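Local coordinates for protein endo-1,4-beta-xylanase (Pseudoalteromonas haloplanktis, PDB 1H12) that hydrolyses internal beta-1,4 linkages of xylan as a cold-adapted family 8 glycoside hydrolase, and may also act on cellulose and related beta-glucans, at residues Thr16-Leu20 / Ala21-Gly25; Leu353-Asn357 / Ala358-Asn362; Phe96-Leu99 / Trp100-Ala103. All coordinates share one frame; numbering follows the deposited sequence.

Interaction 1. Residues Thr16-Leu20 / Ala21-Gly25; sequences TYRNL and AQEMG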
# COMPACT_ATOMS: atom_id res chain seq x y z
N THR A 16 8.83 0.88 -20.44
CA THR A 16 9.42 2.19 -20.16
C THR A 16 8.90 2.69 -18.82
O THR A 16 7.73 2.99 -18.73
CB THR A 16 8.97 3.20 -21.23
OG1 THR A 16 9.41 2.77 -22.50
CG2 THR A 16 9.56 4.61 -20.96
N TYR A 17 9.74 2.76 -17.80
CA TYR A 17 9.38 3.28 -16.49
C TYR A 17 9.85 4.73 -16.39
O TYR A 17 10.98 5.07 -16.73
CB TYR A 17 10.05 2.44 -15.39
CG TYR A 17 9.34 1.10 -15.22
CD1 TYR A 17 9.60 0.01 -16.06
CD2 TYR A 17 8.36 0.94 -14.25
CE1 TYR A 17 8.94 -1.16 -15.94
CE2 TYR A 17 7.67 -0.26 -14.13
CZ TYR A 17 7.95 -1.31 -14.96
OH TYR A 17 7.24 -2.50 -14.81
N ARG A 18 8.96 5.58 -15.90
CA ARG A 18 9.32 6.94 -15.58
C ARG A 18 10.19 6.96 -14.35
O ARG A 18 10.07 6.12 -13.44
CB ARG A 18 8.09 7.78 -15.29
CG ARG A 18 7.19 7.97 -16.47
CD ARG A 18 5.88 8.70 -16.15
NE ARG A 18 6.13 10.05 -15.68
CZ ARG A 18 5.16 10.89 -15.32
NH1 ARG A 18 3.91 10.47 -15.30
NH2 ARG A 18 5.43 12.13 -14.96
N ASN A 19 11.07 7.96 -14.32
CA ASN A 19 11.85 8.34 -13.15
C ASN A 19 11.43 9.75 -12.80
O ASN A 19 11.96 10.73 -13.34
CB ASN A 19 13.35 8.24 -13.45
CG ASN A 19 14.23 8.52 -12.25
OD1 ASN A 19 13.83 9.19 -11.30
ND2 ASN A 19 15.47 7.99 -12.28
N LEU A 20 10.42 9.86 -11.95
CA LEU A 20 9.83 11.15 -11.60
C LEU A 20 10.85 12.08 -11.00
O LEU A 20 10.88 13.28 -11.33
CB LEU A 20 8.62 10.97 -10.70
CG LEU A 20 7.94 12.24 -10.26
CD1 LEU A 20 7.38 13.05 -11.40
CD2 LEU A 20 6.76 11.88 -9.31
N ALA A 21 11.70 11.59 -10.12
CA ALA A 21 12.72 12.42 -9.52
C ALA A 21 13.65 13.02 -10.57
O ALA A 21 14.05 14.19 -10.45
CB ALA A 21 13.50 11.65 -8.48
N GLN A 22 13.98 12.24 -11.58
CA GLN A 22 14.83 12.74 -12.67
C GLN A 22 14.09 13.79 -13.47
O GLN A 22 14.67 14.83 -13.85
CB GLN A 22 15.25 11.58 -13.56
CG GLN A 22 16.21 11.95 -14.64
CD GLN A 22 16.62 10.64 -15.37
OE1 GLN A 22 15.81 9.98 -16.02
NE2 GLN A 22 17.84 10.23 -15.17
N GLU A 23 12.82 13.56 -13.78
CA GLU A 23 12.01 14.58 -14.44
C GLU A 23 12.03 15.89 -13.67
O GLU A 23 12.06 16.99 -14.28
CB GLU A 23 10.55 14.11 -14.61
CG GLU A 23 10.38 12.92 -15.51
CD GLU A 23 8.94 12.46 -15.67
OE1 GLU A 23 8.02 13.25 -15.34
OE2 GLU A 23 8.74 11.29 -16.14
N MET A 24 12.06 15.81 -12.36
CA MET A 24 12.00 16.96 -11.49
C MET A 24 13.40 17.55 -11.26
O MET A 24 13.54 18.43 -10.45
CB MET A 24 11.36 16.57 -10.14
CG MET A 24 9.90 16.14 -10.30
SD MET A 24 8.85 17.38 -11.11
CE MET A 24 8.79 18.56 -10.01
N GLY A 25 14.38 17.05 -11.94
CA GLY A 25 15.74 17.65 -11.90
C GLY A 25 16.59 17.27 -10.74
O GLY A 25 17.62 17.94 -10.46
O HOH W 1 10.90 9.74 -16.60
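Arg18 and Glu23 close the contact with a bidentate, side-on salt bridge. NE of Arg18 gives its hydrogen to Glu23 OE2 at 2.9 Å, and NH2 of Arg18 reaches Glu23 OE1 at 2.8 Å. Each oxygen is met on its syn side, and the guanidinium and carboxylate planes differ by only 7°, so the two groups lie edge to edge. A bend at chi3 of Arg18 (63°) turns the guanidinium to meet the carboxylate at the end of the extended Glu23 chain. Further bonds hold the carboxylate: OE1 also accepts from the backbone of Asn3, and a water links Glu23 OE2 (2.7 Å) to Asn19 N. Were Arg18 an alanine, the Glu23 carboxylate would probably lose its opposite charge and be left to the Asn3 N-H and the water, freer to turn.

Asn19 is the N-cap of the short helix 20-23. Its OD1 accepts from Gln22 N at 3.1 Å, the donor standing well above the amide plane, while Asn19 O takes the hydrogen of Glu23 N. At the far end Gly25, with positive phi, is the C-prime residue of a Schellman motif in which its N bonds to Gln22 O.

The inner side is close-packed. Leu20 and Met24 run side by side, with Leu20 CD1 4.1 Å from Met24 CG, and both rest on Phe365 of helix 358-369, as does Ala21. Toward solvent lies the exposed Gln22, whose chain crosses that of Asn19 with the amides stacked; the close contact on that side is Gln22 CB to Asn19 CG, 3.5 Å, and both residues lean on Ile29 of helix 29-40.

Interaction 2. Residues Leu353-Asn357 / Ala358-Asn362; sequences LASTN and AGQAN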
# COMPACT_ATOMS: atom_id res chain seq x y z
N LEU A 353 2.27 10.75 -10.67
CA LEU A 353 2.35 9.95 -11.89
C LEU A 353 1.06 9.97 -12.71
O LEU A 353 1.07 9.55 -13.86
CB LEU A 353 2.81 8.54 -11.55
CG LEU A 353 4.21 8.43 -10.99
CD1 LEU A 353 4.44 7.13 -10.26
CD2 LEU A 353 5.25 8.57 -12.14
N ALA A 354 -0.02 10.46 -12.12
CA ALA A 354 -1.28 10.68 -12.83
C ALA A 354 -1.63 12.17 -12.95
O ALA A 354 -2.68 12.47 -13.53
CB ALA A 354 -2.45 9.96 -12.15
N SER A 355 -0.80 13.06 -12.45
CA SER A 355 -1.09 14.53 -12.45
C SER A 355 -0.76 15.13 -13.82
O SER A 355 0.17 14.71 -14.50
CB SER A 355 -0.19 15.23 -11.40
OG SER A 355 -0.38 16.71 -11.49
N THR A 356 -1.52 16.17 -14.16
CA THR A 356 -1.24 16.96 -15.38
C THR A 356 -0.89 18.38 -15.10
O THR A 356 -0.88 19.19 -16.04
CB THR A 356 -2.41 16.85 -16.37
OG1 THR A 356 -3.60 17.38 -15.78
CG2 THR A 356 -2.70 15.48 -16.79
N ASN A 357 -0.59 18.72 -13.85
CA ASN A 357 -0.34 20.07 -13.42
C ASN A 357 1.09 20.22 -12.92
O ASN A 357 1.43 19.79 -11.83
CB ASN A 357 -1.37 20.46 -12.35
CG ASN A 357 -1.29 21.90 -11.92
OD1 ASN A 357 -0.22 22.51 -11.73
ND2 ASN A 357 -2.48 22.48 -11.72
N ALA A 358 1.96 20.84 -13.71
CA ALA A 358 3.37 20.96 -13.36
C ALA A 358 3.58 21.78 -12.13
O ALA A 358 4.50 21.47 -11.35
CB ALA A 358 4.16 21.51 -14.60
N GLY A 359 2.80 22.80 -11.90
CA GLY A 359 2.89 23.58 -10.69
C GLY A 359 2.60 22.76 -9.42
O GLY A 359 3.35 22.87 -8.44
N GLN A 360 1.56 21.98 -9.45
CA GLN A 360 1.20 21.04 -8.38
C GLN A 360 2.37 20.05 -8.23
O GLN A 360 2.76 19.70 -7.12
CB GLN A 360 -0.12 20.20 -8.66
CG GLN A 360 -1.54 20.54 -8.14
CD GLN A 360 -2.66 19.62 -8.73
OE1 GLN A 360 -3.84 19.79 -8.48
NE2 GLN A 360 -2.29 18.68 -9.57
N ALA A 361 2.87 19.52 -9.33
CA ALA A 361 3.94 18.57 -9.23
C ALA A 361 5.14 19.14 -8.57
O ALA A 361 5.73 18.51 -7.67
CB ALA A 361 4.30 18.02 -10.59
N ASN A 362 5.51 20.36 -8.97
CA ASN A 362 6.66 20.96 -8.34
C ASN A 362 6.49 21.05 -6.86
O ASN A 362 7.43 20.73 -6.12
CB ASN A 362 6.97 22.35 -8.96
O HOH W 2 1.21 21.93 -16.30
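With CG of Asn357 anti to the backbone N (chi1 -174°), the side-chain amide folds forward over the first turn of helix 358-369, where OD1 meets Gln360 N at 2.9 Å. The N-H points almost straight at the oxygen, at 168°, although the donor stands above the amide plane and away from the usual lone-pair direction. The backbone closes the same turn from Asn357 O, which accepts from Ala361 N at 2.9 Å. Around OD1 the fit is close: a CB on Gly359 would lie a tight 3.3 Å from Asn357 OD1.

Gln360 sends its chain back across Asn357 at about a right angle. The two amides are stacked, their planes 23° apart, and Gln360 CG lies 4.0 Å from the amide carbon CG of Asn357. Farther along, Gln360 touches Leu310 of helix 300-318.

Ser355 prepares the cap from the loop side. Its OG is likewise anti to the backbone N, which carries it forward to accept from Asn357 N at 3.1 Å and fixes the backbone just ahead of the capping residue. Asn307 of helix 300-318 holds the loop from outside, through a weak bond to Ser355 OG and a hydrogen bond to Thr356 OG1.

On the solvent side, the first N-H of the helix, Ala358 N, is satisfied by a water at 2.9 Å that bonds weakly to Thr356 O. Phe2, from the chain's N-terminal end, covers Ser355, Ala358 and Ala361. An ST turn at Ser355 thus runs directly into an asparagine N-cap, starting one of the helices of the (alpha/alpha)6 barrel characteristic of family 8 glycoside hydrolases.

Interaction 3. Residues Phe96-Leu99 / Trp100-Ala103; sequences FDNL and WRFA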
# COMPACT_ATOMS: atom_id res chain seq x y z
N PHE A 96 13.93 -9.98 2.39
CA PHE A 96 12.67 -10.53 1.92
C PHE A 96 12.38 -11.84 2.63
O PHE A 96 11.27 -12.05 3.18
CB PHE A 96 12.71 -10.73 0.42
CG PHE A 96 11.41 -11.19 -0.18
CD1 PHE A 96 10.99 -12.50 -0.04
CD2 PHE A 96 10.64 -10.30 -0.88
CE1 PHE A 96 9.77 -12.88 -0.55
CE2 PHE A 96 9.45 -10.69 -1.43
CZ PHE A 96 9.01 -11.99 -1.27
N ASP A 97 13.33 -12.74 2.60
CA ASP A 97 13.13 -14.09 3.11
C ASP A 97 12.88 -14.08 4.62
O ASP A 97 12.07 -14.83 5.13
CB ASP A 97 14.32 -14.96 2.78
CG ASP A 97 14.39 -15.38 1.34
OD1 ASP A 97 13.47 -15.05 0.57
OD2 ASP A 97 15.39 -16.04 0.95
N ASN A 98 13.59 -13.21 5.33
CA ASN A 98 13.41 -13.12 6.76
C ASN A 98 12.02 -12.63 7.14
O ASN A 98 11.41 -13.08 8.11
CB ASN A 98 14.51 -12.26 7.42
CG ASN A 98 15.89 -12.89 7.38
OD1 ASN A 98 16.02 -14.11 7.21
ND2 ASN A 98 16.90 -12.05 7.55
N LEU A 99 11.52 -11.65 6.37
CA LEU A 99 10.16 -11.16 6.58
C LEU A 99 9.13 -12.20 6.20
O LEU A 99 8.12 -12.38 6.90
CB LEU A 99 9.92 -9.87 5.76
CG LEU A 99 10.69 -8.63 6.21
CD1 LEU A 99 10.40 -7.51 5.23
CD2 LEU A 99 10.31 -8.20 7.62
N TRP A 100 9.30 -12.88 5.07
CA TRP A 100 8.31 -13.86 4.62
C TRP A 100 8.27 -15.06 5.59
O TRP A 100 7.21 -15.57 5.92
CB TRP A 100 8.57 -14.29 3.17
CG TRP A 100 7.62 -15.31 2.66
CD1 TRP A 100 7.96 -16.48 2.09
CD2 TRP A 100 6.18 -15.31 2.74
NE1 TRP A 100 6.84 -17.21 1.80
CE2 TRP A 100 5.74 -16.51 2.20
CE3 TRP A 100 5.20 -14.41 3.22
CZ2 TRP A 100 4.39 -16.87 2.20
CZ3 TRP A 100 3.88 -14.76 3.19
CH2 TRP A 100 3.46 -15.99 2.70
N ARG A 101 9.45 -15.46 6.10
CA ARG A 101 9.48 -16.55 7.04
C ARG A 101 8.62 -16.23 8.25
O ARG A 101 7.89 -17.09 8.78
CB ARG A 101 10.92 -16.84 7.47
CG ARG A 101 11.11 -18.20 8.14
CD ARG A 101 12.52 -18.42 8.71
NE ARG A 101 13.52 -18.16 7.69
CZ ARG A 101 14.28 -17.06 7.60
NH1 ARG A 101 14.41 -16.22 8.61
NH2 ARG A 101 14.96 -16.84 6.47
N PHE A 102 8.73 -14.99 8.74
CA PHE A 102 7.93 -14.56 9.88
C PHE A 102 6.45 -14.59 9.58
O PHE A 102 5.62 -15.05 10.37
CB PHE A 102 8.35 -13.14 10.26
CG PHE A 102 7.65 -12.60 11.49
CD1 PHE A 102 6.37 -12.02 11.41
CD2 PHE A 102 8.27 -12.67 12.72
CE1 PHE A 102 5.75 -11.58 12.53
CE2 PHE A 102 7.61 -12.20 13.85
CZ PHE A 102 6.36 -11.67 13.75
N ALA A 103 6.08 -14.07 8.43
CA ALA A 103 4.66 -13.98 8.06
C ALA A 103 4.06 -15.39 7.99
O ALA A 103 2.98 -15.64 8.56
CB ALA A 103 4.50 -13.27 6.72
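Asn98 and Arg101, one helical turn apart, are joined end-on: both terminal nitrogens of the guanidinium donate to a single oxygen. Asn98 OD1 lies 3.0 Å from Arg101 NH1 and equally 3.0 Å from Arg101 NH2, at the edge and close to the plane of the guanidinium. Relative to the Asn98 amide, the NH2 donor lies in the carbonyl plane, whereas NH1 stands above it; amide and guanidinium are turned 67° against each other. A bend at chi3 (-53°) brings the arginine head back along its own helix, so that Asp97 O lies over one face of the group.

Several other polar atoms have partners elsewhere in the chain. Arg101 NE forms a salt bridge with Glu165, and NH1 also donates to Lys60 O; Asn98 ND2 bonds to Tyr50 OH. With all three nitrogens engaged, the guanidinium is probably fixed in its rotation. Asp97 OD1 is bonded to Tyr168 OH, and the indole NE1 of the buried Trp100 to Asp171 OD2.

Helix 93-107, which carries both segments, packs between strand 58-66 and helices 77-89 and 143-160 in the family's (alpha/alpha)6 barrel. Its backbone keeps the i to i+4 bonds: Trp100 N bonds to Phe96 O at 2.9 Å, Arg101 N to Asp97 O at 2.9 Å and Ala103 N to Leu99 O at 3.1 Å, the one from Phe102 N to Asn98 O being weak. On the apolar side Phe96 and Trp100 lie alongside each other, Phe96 CE1 4.2 Å from Trp100 CB, and their rings meet Trp160 and Phe166, respectively, edge-to-face.

How the interactions relate
Interactions 1 and 2 are neighbours, their centres about 12 Å apart, and each is built round an asparagine N-cap. They touch directly: Met24 CE packs 3.6 Å from Asn362 CA, and Arg18 NH1 lies 3.3 Å from Leu353 O. Phe2 reaches both, meeting Arg18 and Leu20 as well as Ser355 and Ala361. Interaction 3 stands apart, its centre about 31 Å from that of interaction 1 and 37 Å from that of interaction 2, which lies across the chain's centre. None of the three supplies a residue of the xylose pocket, but helix 342-351, which starts with the pocket residue Glu342, ends just before segment 353-357.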